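Local structure of C381 turret protein (Sulfolobus turreted icosahedral virus, 4IND) at the interface of chains A and B. The protein builds the turrets of an archaeal virus as a triple jelly-roll protein whose copies assemble five to a turret. Sequence-based numbering; all coordinates share one arbitrary frame. Chains: chain A/B, C381 turret protein.

Contacts 1 and 2 lie about 30 Å apart, measured between the centres of their C-alpha atoms, along the interface of two neighbouring copies of the turret protein. They share no residue. Contact 1 involves the loop between strands 138-147 and 155-158 in both chains, with the loop ahead of strand 78-88 of chain B; contact 2 joins strands 266-278 and 365-377 of chain A, and the loop leading into the former, to strand 346-347 of chain B and the residue before it. An arginine of chain B is central to each. Touching at such separate points probably fixes how neighbouring subunits lie in the five-copy assembly.

Contact 1: the interface of chains A and B. Residues chain A 151, 153; chain B 76-77, 147, 150.
The loop of chain A between strands 138-147 and 155-158, carrying A:Lys151 and A:Asn153, meets the end of strand 138-147 in chain B, the equivalent loop there and the loop ahead of strand 78-88. A:Asn153 reaches B:Glu77 with its amide: ND2 donates to the backbone O of B:Glu77 at 2.8 Å. The bond is bent, 135° at the hydrogen, and the donor sits above the carbonyl plane. The same B:Glu77 O lies over the centre of one face of the B:Arg147 guanidinium. The A:Asn153 amide lies on this side too, nearly parallel to the guanidinium (planes 7° apart) but displaced past its rim, with OD1 3.0 Å from B:Arg147 NH2. From the opposite side of the plane A:Lys151 O comes to 2.8 Å from B:Arg147 NH2. The N-H groups point away from both oxygens, so attraction here is probably electrostatic rather than hydrogen bonding.

Across the other face of the guanidinium comes the B:Glu150 carboxylate, in a salt bridge of 3.9 Å from OE2 to B:Arg147 NH1. A fold at chi2 (-82°) turns the glutamate chain back toward the arginine. The aliphatic stem of A:Lys151 crosses both side chains at about a right angle; its CB packs 3.8 Å from B:Glu150 CD, while NZ bends away and makes no salt bridge with that carboxylate. B:Gln76 OE1, itself beside the A:Lys151 stem, accepts from B:Arg147 NH1 at 2.9 Å, in the guanidinium plane, and helps fix the rotation of the flat group. B:Arg147 and B:Glu150 belong to a set of residues that also binds dihydrogenphosphate in this crystal, an ion that may come from crystallisation. Through this braced arginine the patch probably anchors the loop between strands 138-147 and 155-158 of one turret subunit against the strand end and loops of its neighbour.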
# COMPACT_ATOMS: atom_id res chain seq x y z
N LYS A 151 -10.69 4.11 0.01
CA LYS A 151 -10.72 4.34 1.45
C LYS A 151 -11.38 3.15 2.14
O LYS A 151 -11.95 3.29 3.23
CB LYS A 151 -11.47 5.64 1.74
CG LYS A 151 -10.79 6.87 1.13
CD LYS A 151 -11.70 8.09 1.16
CE LYS A 151 -10.89 9.38 1.11
NZ LYS A 151 -10.01 9.49 -0.10
N ASN A 153 -13.97 1.37 1.34
CA ASN A 153 -15.42 1.17 1.27
C ASN A 153 -15.80 -0.04 0.44
O ASN A 153 -15.00 -0.57 -0.32
CB ASN A 153 -16.13 2.43 0.77
CG ASN A 153 -16.20 3.49 1.85
OD1 ASN A 153 -16.14 3.18 3.04
ND2 ASN A 153 -16.32 4.75 1.44
N GLN B 76 -20.47 10.53 2.86
CA GLN B 76 -19.65 9.51 2.22
C GLN B 76 -19.71 8.28 3.11
O GLN B 76 -19.67 8.39 4.33
CB GLN B 76 -18.20 9.98 2.14
CG GLN B 76 -17.27 9.01 1.44
CD GLN B 76 -15.91 9.62 1.22
OE1 GLN B 76 -15.06 9.61 2.11
NE2 GLN B 76 -15.69 10.16 0.02
N GLU B 77 -19.82 7.10 2.52
CA GLU B 77 -19.95 5.89 3.35
C GLU B 77 -18.65 5.62 4.08
O GLU B 77 -17.57 6.00 3.62
CB GLU B 77 -20.36 4.69 2.50
CG GLU B 77 -21.81 4.81 2.01
CD GLU B 77 -22.37 3.49 1.48
OE1 GLU B 77 -21.59 2.70 0.89
OE2 GLU B 77 -23.59 3.25 1.67
N ARG B 147 -13.58 10.17 9.23
CA ARG B 147 -13.44 8.75 8.99
C ARG B 147 -12.15 8.25 9.67
O ARG B 147 -11.10 8.87 9.57
CB ARG B 147 -13.44 8.46 7.49
CG ARG B 147 -14.77 8.81 6.80
CD ARG B 147 -14.80 8.36 5.35
NE ARG B 147 -14.51 6.93 5.26
CZ ARG B 147 -14.33 6.28 4.11
NH1 ARG B 147 -14.42 6.93 2.96
NH2 ARG B 147 -14.06 4.97 4.13
N GLU B 150 -8.39 6.05 8.20
CA GLU B 150 -7.81 6.82 7.10
C GLU B 150 -6.52 7.37 7.65
O GLU B 150 -6.49 7.84 8.79
CB GLU B 150 -8.70 8.01 6.72
CG GLU B 150 -10.16 7.69 6.49
CD GLU B 150 -10.43 7.14 5.11
OE1 GLU B 150 -10.23 5.93 4.91
OE2 GLU B 150 -10.84 7.94 4.24

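Contact 2: the interface of chains A and B. Residues chain A 264, 266, 269, 374; chain B 345, 347.
Water 2 is gripped by A:Thr269 OG1, by A:Glu374 OE1 and by the backbone N of B:Arg347. This belongs to the third jelly roll, the nucleoplasmin-like/VP domain, where strands 266-278 and 365-377 of chain A face the short strand 346-347 of chain B. The threonine hydroxyl, A:Thr269 OG1, lies 2.6 Å from water 2. The carboxylate oxygen A:Glu374 OE1 is 2.7 Å from the same water. The bond from the backbone N of B:Arg347 to water 2 is nearly straight, 171° at the hydrogen. A:Thr269 OG1 also binds water 1, which lies 2.8 Å from B:Arg347 O. One threonine hydroxyl thus reaches both backbone polar groups of the arginine through water, without touching either directly.

Beyond its backbone, B:Arg347 spreads its guanidinium between two carboxylates, which probably balance its charge. NH2 donates to A:Glu264 OE2 at 2.7 Å, a salt bridge that meets the oxygen from above the carboxylate plane and is bent to 130° at the hydrogen. The fully extended A:Glu264 chain carries its carboxylate to the guanidinium rim. B:Arg347 NH1 makes a longer salt bridge, 3.5 Å, to A:Glu374 OE1, the oxygen that also holds water 2. Both carboxylates are turned steeply against the guanidinium rather than lying flat with it. A:Val266 covers part of one face with CG2, the methyl beside its backbone N, 3.7 Å from B:Arg347 CZ.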
# COMPACT_ATOMS: atom_id res chain seq x y z
N GLU A 264 -6.21 -12.78 1.74
CA GLU A 264 -6.21 -14.19 1.41
C GLU A 264 -7.00 -15.00 2.44
O GLU A 264 -6.85 -14.81 3.65
CB GLU A 264 -4.79 -14.75 1.31
CG GLU A 264 -4.80 -16.20 0.86
CD GLU A 264 -3.41 -16.81 0.77
OE1 GLU A 264 -3.26 -17.80 0.02
OE2 GLU A 264 -2.49 -16.32 1.45
N VAL A 266 -7.65 -18.84 3.38
CA VAL A 266 -7.48 -20.28 3.25
C VAL A 266 -8.70 -20.95 3.86
O VAL A 266 -8.87 -20.97 5.08
CB VAL A 266 -6.21 -20.74 3.97
CG1 VAL A 266 -6.06 -22.26 3.86
CG2 VAL A 266 -4.99 -20.05 3.36
N THR A 269 -7.28 -26.82 4.60
CA THR A 269 -6.06 -27.45 4.14
C THR A 269 -6.27 -28.92 4.43
O THR A 269 -6.78 -29.25 5.49
CB THR A 269 -4.84 -26.91 4.89
OG1 THR A 269 -4.79 -25.48 4.78
CG2 THR A 269 -3.54 -27.52 4.33
N GLU A 374 -4.21 -26.79 -0.25
CA GLU A 374 -5.05 -25.80 0.37
C GLU A 374 -6.16 -25.46 -0.61
O GLU A 374 -5.93 -25.43 -1.82
CB GLU A 374 -4.25 -24.52 0.67
CG GLU A 374 -3.04 -24.69 1.57
CD GLU A 374 -2.26 -23.39 1.75
OE1 GLU A 374 -1.51 -23.26 2.74
OE2 GLU A 374 -2.38 -22.48 0.90
N ASP B 345 2.56 -26.80 6.04
CA ASP B 345 2.33 -25.54 6.73
C ASP B 345 0.82 -25.36 6.77
O ASP B 345 0.18 -25.21 5.73
CB ASP B 345 3.01 -24.41 5.94
CG ASP B 345 2.76 -23.02 6.53
OD1 ASP B 345 2.81 -22.86 7.76
OD2 ASP B 345 2.53 -22.08 5.74
N ARG B 347 -2.26 -23.14 7.90
CA ARG B 347 -2.65 -21.80 8.33
C ARG B 347 -4.14 -21.68 8.59
O ARG B 347 -4.93 -22.54 8.18
CB ARG B 347 -2.25 -20.76 7.27
CG ARG B 347 -1.11 -21.20 6.41
CD ARG B 347 -0.30 -20.02 5.92
NE ARG B 347 -1.12 -18.96 5.36
CZ ARG B 347 -1.50 -18.89 4.08
NH1 ARG B 347 -1.17 -19.85 3.22
NH2 ARG B 347 -2.24 -17.87 3.66
O HOH W 1 -6.23 -24.65 6.79
O HOH W 2 -2.75 -23.83 5.09